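Long-range contacts in putative alpha/beta hydrolase (Desulfitobacterium hafniense, PDB 4RPC), which belongs to the alpha/beta hydrolase family and is probably a hydrolase, with a substrate that is not established: residues Ala134-Asp139 with Arg179-Leu183; Asn157-Ala161 with Gly240-Val244; Tyr192-Ala196 with Leu222-Ile226. All blocks are in the same frame, centred on the assembly; numbering follows the deposited sequence.

Interaction 1. Residues Ala134-Asp139 with Arg179-Leu183; sequences ANIMAD and REALL
Both segments are regular alpha helix. Ala134-Asp139 lies inside helix 130-145, and Arg179-Leu183 is the first turn of helix 179-191. The axes approach to 9.5 Å, and their N-to-C directions differ by 129°. The nearest CA pair is Ala138 and Leu183, at 5.6 Å. Arg179 is extended, with its first three chi angles all t, and lays its guanidinium across the other helix. Its NE and NH2 donate to Asp139 OD1 at 2.9 and 3.1 Å, a salt bridge, and NH2 also donates to Asn135 OD1 at 2.8 Å. Water 1 links Asn135 OD1 (2.7 Å) to Arg179 NH1 (3.0 Å). Asn135 ND2 also binds Glu131. Ala138 CB covers one guanidinium face. Leu182 (t, p) places CD2 at 4.2 Å from Ala138 CB. Leu183 (t, p) brings CD1 to 4.0 Å from Ala134 CB and 4.2 Å from Ala138 CB. Alanines facing leucines, beside the Arg179-Asp139 salt bridge, join two helices inserted between strands 112-119 and 204-210, the usual place of an alpha/beta hydrolase cap.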
loop_
_atom_site.group_PDB
_atom_site.type_symbol
_atom_site.label_atom_id
_atom_site.label_comp_id
_atom_site.label_asym_id
_atom_site.label_seq_id
_atom_site.Cartn_x
_atom_site.Cartn_y
_atom_site.Cartn_z
ATOM N N ALA A 134 11.655 -11.529 -4.546
ATOM C CA ALA A 134 10.220 -11.905 -4.564
ATOM C C ALA A 134 9.931 -13.321 -4.036
ATOM O O ALA A 134 8.948 -13.529 -3.309
ATOM C CB ALA A 134 9.599 -11.716 -5.914
ATOM N N ASN A 135 10.777 -14.282 -4.432
ATOM C CA ASN A 135 10.643 -15.630 -3.996
ATOM C C ASN A 135 10.843 -15.828 -2.509
ATOM O O ASN A 135 10.074 -16.578 -1.883
ATOM C CB ASN A 135 11.560 -16.536 -4.791
ATOM C CG ASN A 135 10.960 -16.909 -6.150
ATOM O OD1 ASN A 135 9.992 -17.640 -6.218
ATOM N ND2 ASN A 135 11.480 -16.347 -7.202
ATOM N N ILE A 136 11.802 -15.107 -1.914
ATOM C CA ILE A 136 11.969 -15.170 -0.471
ATOM C C ILE A 136 10.769 -14.581 0.258
ATOM O O ILE A 136 10.223 -15.200 1.176
ATOM C CB ILE A 136 13.268 -14.518 -0.038
ATOM C CG1 ILE A 136 14.414 -15.463 -0.388
ATOM C CG2 ILE A 136 13.274 -14.197 1.456
ATOM C CD1 ILE A 136 15.738 -14.773 -0.427
HETATM N N MSE A 137 10.358 -13.406 -0.148
HETATM C CA MSE A 137 9.304 -12.755 0.539
HETATM C C MSE A 137 8.002 -13.525 0.347
HETATM O O MSE A 137 7.210 -13.600 1.272
HETATM C CB MSE A 137 9.190 -11.343 0.005
HETATM C CG MSE A 137 10.407 -10.540 0.441
HETATM SE SE MSE A 137 10.594 -10.430 2.417
HETATM C CE MSE A 137 8.677 -10.099 2.753
ATOM N N ALA A 138 7.771 -14.093 -0.844
ATOM C CA ALA A 138 6.595 -14.920 -1.055
ATOM C C ALA A 138 6.528 -16.054 -0.051
ATOM O O ALA A 138 5.476 -16.252 0.596
ATOM C CB ALA A 138 6.523 -15.476 -2.490
ATOM N N ASP A 139 7.614 -16.809 0.069
ATOM C CA ASP A 139 7.652 -17.910 1.001
ATOM C C ASP A 139 7.480 -17.436 2.448
ATOM O O ASP A 139 6.771 -18.101 3.213
ATOM C CB ASP A 139 8.953 -18.696 0.917
ATOM C CG ASP A 139 9.163 -19.312 -0.434
ATOM O OD1 ASP A 139 8.165 -19.444 -1.195
ATOM O OD2 ASP A 139 10.333 -19.650 -0.764
ATOM N N ARG A 179 0.270 -18.820 -4.077
ATOM C CA ARG A 179 1.639 -18.402 -4.204
ATOM C C ARG A 179 1.890 -17.667 -5.534
ATOM O O ARG A 179 2.542 -16.578 -5.540
ATOM C CB ARG A 179 2.630 -19.545 -3.969
ATOM C CG ARG A 179 4.075 -19.057 -4.112
ATOM C CD ARG A 179 5.085 -20.094 -3.688
ATOM N NE ARG A 179 6.436 -19.545 -3.520
ATOM C CZ ARG A 179 7.265 -19.232 -4.508
ATOM N NH1 ARG A 179 6.895 -19.315 -5.778
ATOM N NH2 ARG A 179 8.455 -18.739 -4.214
ATOM N N GLU A 180 1.299 -18.155 -6.626
ATOM C CA GLU A 180 1.554 -17.465 -7.900
ATOM C C GLU A 180 1.080 -16.043 -7.827
ATOM O O GLU A 180 1.731 -15.177 -8.319
ATOM C CB GLU A 180 0.863 -18.106 -9.104
ATOM C CG GLU A 180 1.656 -19.109 -9.950
ATOM C CD GLU A 180 3.094 -18.764 -10.324
ATOM O OE1 GLU A 180 3.305 -18.066 -11.349
ATOM O OE2 GLU A 180 4.011 -19.260 -9.614
ATOM N N ALA A 181 -0.078 -15.794 -7.220
ATOM C CA ALA A 181 -0.637 -14.447 -7.212
ATOM C C ALA A 181 0.224 -13.513 -6.381
ATOM O O ALA A 181 0.524 -12.376 -6.751
ATOM C CB ALA A 181 -2.068 -14.476 -6.690
ATOM N N LEU A 182 0.647 -14.036 -5.268
ATOM C CA LEU A 182 1.512 -13.304 -4.342
ATOM C C LEU A 182 2.823 -13.001 -4.974
ATOM O O LEU A 182 3.302 -11.866 -4.910
ATOM C CB LEU A 182 1.751 -14.150 -3.102
ATOM C CG LEU A 182 2.744 -13.713 -2.050
ATOM C CD1 LEU A 182 2.277 -12.371 -1.572
ATOM C CD2 LEU A 182 2.770 -14.673 -0.869
ATOM N N LEU A 183 3.412 -14.030 -5.590
ATOM C CA LEU A 183 4.667 -13.864 -6.254
ATOM C C LEU A 183 4.626 -12.781 -7.346
ATOM O O LEU A 183 5.512 -11.946 -7.420
ATOM C CB LEU A 183 5.154 -15.220 -6.814
ATOM C CG LEU A 183 6.478 -15.237 -7.515
ATOM C CD1 LEU A 183 7.585 -15.069 -6.533
ATOM C CD2 LEU A 183 6.688 -16.557 -8.223
HETATM O O HOH W 1 8.880 -19.323 -8.024
#

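Interaction 2. Residues Asn157-Ala161 with Gly240-Val244; sequences NMGFA and GHAEV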
loop_
_atom_site.group_PDB
_atom_site.type_symbol
_atom_site.label_atom_id
_atom_site.label_comp_id
_atom_site.label_asym_id
_atom_site.label_seq_id
_atom_site.Cartn_x
_atom_site.Cartn_y
_atom_site.Cartn_z
ATOM N N ASN A 157 14.661 -6.097 9.921
ATOM C CA ASN A 157 14.533 -4.924 9.077
ATOM C C ASN A 157 13.110 -4.336 9.016
ATOM O O ASN A 157 12.934 -3.092 9.031
ATOM C CB ASN A 157 15.043 -5.216 7.676
ATOM C CG ASN A 157 16.532 -5.523 7.663
ATOM O OD1 ASN A 157 17.294 -5.113 8.565
ATOM N ND2 ASN A 157 16.947 -6.286 6.685
HETATM N N MSE A 158 12.117 -5.222 8.949
HETATM C CA MSE A 158 10.727 -4.785 8.946
HETATM C C MSE A 158 10.256 -4.355 10.336
HETATM O O MSE A 158 9.154 -3.836 10.466
HETATM C CB MSE A 158 9.847 -5.885 8.398
HETATM C CG MSE A 158 10.165 -6.218 6.952
HETATM SE SE MSE A 158 8.844 -7.588 6.368
HETATM C CE MSE A 158 7.495 -6.355 5.729
ATOM N N GLY A 159 11.049 -4.570 11.396
ATOM C CA GLY A 159 10.749 -3.938 12.722
ATOM C C GLY A 159 10.129 -4.897 13.708
ATOM O O GLY A 159 9.433 -4.487 14.656
ATOM N N PHE A 160 10.465 -6.171 13.539
ATOM C CA PHE A 160 9.881 -7.230 14.340
ATOM C C PHE A 160 10.898 -8.082 15.063
ATOM O O PHE A 160 10.710 -9.294 15.224
ATOM C CB PHE A 160 8.993 -8.109 13.442
ATOM C CG PHE A 160 7.862 -7.368 12.822
ATOM C CD1 PHE A 160 6.846 -6.827 13.616
ATOM C CD2 PHE A 160 7.788 -7.209 11.428
ATOM C CE1 PHE A 160 5.780 -6.135 13.041
ATOM C CE2 PHE A 160 6.739 -6.517 10.856
ATOM C CZ PHE A 160 5.733 -5.967 11.667
ATOM N N ALA A 161 11.988 -7.458 15.491
ATOM C CA ALA A 161 12.972 -8.122 16.381
ATOM C C ALA A 161 12.334 -8.672 17.678
ATOM O O ALA A 161 12.849 -9.599 18.258
ATOM C CB ALA A 161 14.099 -7.173 16.740
ATOM N N GLY A 240 6.379 -1.537 13.653
ATOM C CA GLY A 240 7.005 -2.053 12.441
ATOM C C GLY A 240 6.160 -1.936 11.185
ATOM O O GLY A 240 5.131 -1.274 11.149
ATOM N N HIS A 241 6.609 -2.603 10.140
ATOM C CA HIS A 241 5.972 -2.521 8.829
ATOM C C HIS A 241 4.520 -2.926 8.920
ATOM O O HIS A 241 4.198 -4.031 9.335
ATOM C CB HIS A 241 6.692 -3.463 7.864
ATOM C CG HIS A 241 6.248 -3.360 6.438
ATOM N ND1 HIS A 241 6.726 -2.402 5.583
ATOM C CD2 HIS A 241 5.419 -4.138 5.704
ATOM C CE1 HIS A 241 6.223 -2.591 4.375
ATOM N NE2 HIS A 241 5.423 -3.637 4.427
ATOM N N ALA A 242 3.641 -1.994 8.575
ATOM C CA ALA A 242 2.188 -2.220 8.611
ATOM C C ALA A 242 1.587 -2.527 9.997
ATOM O O ALA A 242 0.453 -2.972 10.058
ATOM C CB ALA A 242 1.835 -3.340 7.619
ATOM N N GLU A 243 2.330 -2.302 11.101
ATOM C CA GLU A 243 1.822 -2.576 12.469
ATOM C C GLU A 243 0.638 -1.630 12.875
ATOM O O GLU A 243 -0.376 -2.080 13.480
ATOM C CB GLU A 243 2.957 -2.468 13.500
ATOM C CG GLU A 243 2.544 -2.933 14.878
ATOM C CD GLU A 243 3.699 -3.232 15.822
ATOM O OE1 GLU A 243 4.895 -2.939 15.493
ATOM O OE2 GLU A 243 3.387 -3.748 16.956
ATOM N N VAL A 244 0.743 -0.363 12.509
ATOM C CA VAL A 244 -0.343 0.571 12.765
ATOM C C VAL A 244 -1.602 0.133 12.025
ATOM O O VAL A 244 -2.706 0.209 12.550
ATOM C CB VAL A 244 0.010 2.008 12.322
ATOM C CG1 VAL A 244 -1.134 2.950 12.686
ATOM C CG2 VAL A 244 1.259 2.529 13.041
HETATM O O HOH W 2 7.173 -3.903 16.312
#
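This is a buried contact between two loops, where the turn after helix 154-157 lies against the loop that carries His241. One backbone hydrogen bond ties them: His241 N donates to Met158 O at 2.8 Å. The two backbones come very close, with the CA atoms of Gly159 and Gly240 4.2 Å apart. Glycine suits both places. A CB on Gly159 would clash with Gly240 CA, and one on Gly240 would clash with Met158 O. Gly159 also has positive phi and closes the helix in a Schellman motif. Met158, present as selenomethionine, lays CE over one face of the His241 ring, 3.0 Å from CD2. The edge of Phe160 meets the His241 backbone, with CZ 3.4 Å from His241 O. Within 240-244, Gly240 N donates to Glu243 OE1 at 2.7 Å, which closes the turn leading into helix 243-247. Water 2 lies 2.9 Å from Gly159 O and 2.6 Å from Glu243 OE1. His241 ND1 is hydrogen-bonded to Glu213, and NE2 makes a weak bond to Ser96, which sits on a GxSxG turn. This geometry is consistent with a Ser-His-Glu catalytic triad of an alpha/beta hydrolase, with the histidine loop packed against the cap region.

Interaction 3. Residues Tyr192-Ala196 with Leu222-Ile226; sequences YDLKA and LLAEI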
loop_
_atom_site.group_PDB
_atom_site.type_symbol
_atom_site.label_atom_id
_atom_site.label_comp_id
_atom_site.label_asym_id
_atom_site.label_seq_id
_atom_site.Cartn_x
_atom_site.Cartn_y
_atom_site.Cartn_z
ATOM N N TYR A 192 9.370 -2.107 -9.661
ATOM C CA TYR A 192 9.031 -0.672 -9.832
ATOM C C TYR A 192 10.228 0.222 -9.549
ATOM O O TYR A 192 10.844 0.175 -8.493
ATOM C CB TYR A 192 7.874 -0.296 -8.937
ATOM C CG TYR A 192 7.235 1.061 -9.221
ATOM C CD1 TYR A 192 6.692 1.349 -10.459
ATOM C CD2 TYR A 192 7.139 2.012 -8.253
ATOM C CE1 TYR A 192 6.092 2.577 -10.699
ATOM C CE2 TYR A 192 6.568 3.245 -8.488
ATOM C CZ TYR A 192 6.015 3.534 -9.701
ATOM O OH TYR A 192 5.418 4.793 -9.947
ATOM N N ASP A 193 10.570 1.052 -10.493
ATOM C CA ASP A 193 11.678 1.966 -10.298
ATOM C C ASP A 193 11.209 3.418 -10.437
ATOM O O ASP A 193 11.040 3.936 -11.538
ATOM C CB ASP A 193 12.758 1.579 -11.295
ATOM C CG ASP A 193 14.037 2.389 -11.164
ATOM O OD1 ASP A 193 14.182 3.232 -10.272
ATOM O OD2 ASP A 193 14.888 2.191 -12.039
ATOM N N LEU A 194 10.973 4.061 -9.304
ATOM C CA LEU A 194 10.401 5.414 -9.283
ATOM C C LEU A 194 11.410 6.503 -9.689
ATOM O O LEU A 194 11.063 7.411 -10.392
ATOM C CB LEU A 194 9.879 5.725 -7.888
ATOM C CG LEU A 194 9.316 7.111 -7.634
ATOM C CD1 LEU A 194 8.224 7.355 -8.638
ATOM C CD2 LEU A 194 8.824 7.213 -6.206
ATOM N N LYS A 195 12.659 6.381 -9.261
ATOM C CA LYS A 195 13.682 7.365 -9.599
ATOM C C LYS A 195 13.795 7.542 -11.098
ATOM O O LYS A 195 13.913 8.677 -11.565
ATOM C CB LYS A 195 15.053 6.954 -9.024
ATOM C CG LYS A 195 16.181 7.928 -9.345
ATOM C CD LYS A 195 17.046 8.232 -8.119
ATOM C CE LYS A 195 18.343 8.933 -8.505
ATOM N NZ LYS A 195 18.095 10.144 -9.356
ATOM N N ALA A 196 13.722 6.419 -11.825
ATOM C CA ALA A 196 13.939 6.395 -13.267
ATOM C C ALA A 196 12.900 7.170 -14.040
ATOM O O ALA A 196 13.131 7.515 -15.190
ATOM C CB ALA A 196 13.971 4.969 -13.786
ATOM N N LEU A 222 13.832 10.750 -2.009
ATOM C CA LEU A 222 13.261 10.577 -3.338
ATOM C C LEU A 222 11.863 11.166 -3.455
ATOM O O LEU A 222 11.530 11.859 -4.420
ATOM C CB LEU A 222 13.200 9.080 -3.696
ATOM C CG LEU A 222 12.628 8.757 -5.070
ATOM C CD1 LEU A 222 13.320 9.583 -6.148
ATOM C CD2 LEU A 222 12.846 7.288 -5.308
ATOM N N LEU A 223 11.024 10.901 -2.475
ATOM C CA LEU A 223 9.661 11.438 -2.533
ATOM C C LEU A 223 9.640 12.954 -2.454
ATOM O O LEU A 223 8.800 13.606 -3.073
ATOM C CB LEU A 223 8.836 10.848 -1.411
ATOM C CG LEU A 223 8.734 9.329 -1.472
ATOM C CD1 LEU A 223 8.205 8.784 -0.158
ATOM C CD2 LEU A 223 7.887 8.900 -2.654
ATOM N N ALA A 224 10.573 13.508 -1.691
ATOM C CA ALA A 224 10.691 14.932 -1.536
ATOM C C ALA A 224 11.071 15.662 -2.839
ATOM O O ALA A 224 10.579 16.751 -3.067
ATOM C CB ALA A 224 11.711 15.247 -0.460
ATOM N N GLU A 225 11.928 15.085 -3.672
ATOM C CA GLU A 225 12.231 15.697 -4.957
ATOM C C GLU A 225 11.121 15.473 -5.983
ATOM O O GLU A 225 11.005 16.209 -6.949
ATOM C CB GLU A 225 13.565 15.212 -5.501
ATOM C CG GLU A 225 13.575 13.805 -6.080
ATOM C CD GLU A 225 14.980 13.326 -6.435
ATOM O OE1 GLU A 225 15.895 14.169 -6.407
ATOM O OE2 GLU A 225 15.177 12.118 -6.741
ATOM N N ILE A 226 10.276 14.489 -5.760
ATOM C CA ILE A 226 9.134 14.261 -6.624
ATOM C C ILE A 226 7.976 15.250 -6.357
ATOM O O ILE A 226 7.346 15.735 -7.305
ATOM C CB ILE A 226 8.696 12.777 -6.508
ATOM C CG1 ILE A 226 9.736 11.958 -7.233
ATOM C CG2 ILE A 226 7.326 12.490 -7.135
ATOM C CD1 ILE A 226 9.422 10.512 -7.206
#
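One leucine does most of the work here. Leu194 projects from the loop after helix 179-191 and points at helix 220-226. Three helix side chains form the hollow that receives it: Leu222, Leu223 and Ile226. Leu222 and Ile226 are one turn apart and both point toward the loop. The CA-to-CB bond of Leu223 points away, but its CD2 still reaches Leu194 CD2 at 4.0 Å. Leu222 CD2 lies 4.1 Å from the same Leu194 CD2. The tightest fit is at Ile226, whose CD1 is 3.4 Å from Leu194 CG, the branch point itself. Leu222 also fits beside the loop backbone. Its CD2 is 4.1 Å from Lys195 N, and its CD1 is 4.3 Å from Lys195 CB. Leu194 also touches Val103 and Ile107 of helix 97-108, so it wedges between that helix and helix 220-226. The latter belongs to the beta-alpha-beta crossover from strand 204-210 to strand 232-236. Next door, Tyr192 OH is hydrogen-bonded to Glu104 of helix 97-108. At the exposed margin, Lys195 NZ stands 4.4 Å from Glu225 OE2, too far for a salt bridge. No hydrogen bond joins the two segments. The contact therefore depends on apolar burial and close fit, and the charged pair adds at most a loose electrostatic attraction.

Overall arrangement
Interaction 2 is the most buried contact and the one at the probable active site. It relies on one backbone hydrogen bond, a close approach of two glycines, and Met158 over the His241 ring. Interactions 1 and 3 are partly buried. Both involve the region of helix 179-191: interaction 1 uses its first turn, and interaction 3 uses the loop just after it. Interaction 1 joins helices within the inserted region and adds a salt bridge at its edge. Interaction 3 ties the exit of that region to a helix flanking the sheet, mainly by apolar contact, with no hydrogen bond or salt bridge. The segments of interactions 1 and 2 alternate along the chain. Interaction 3 is nested inside the loop closed by interaction 2.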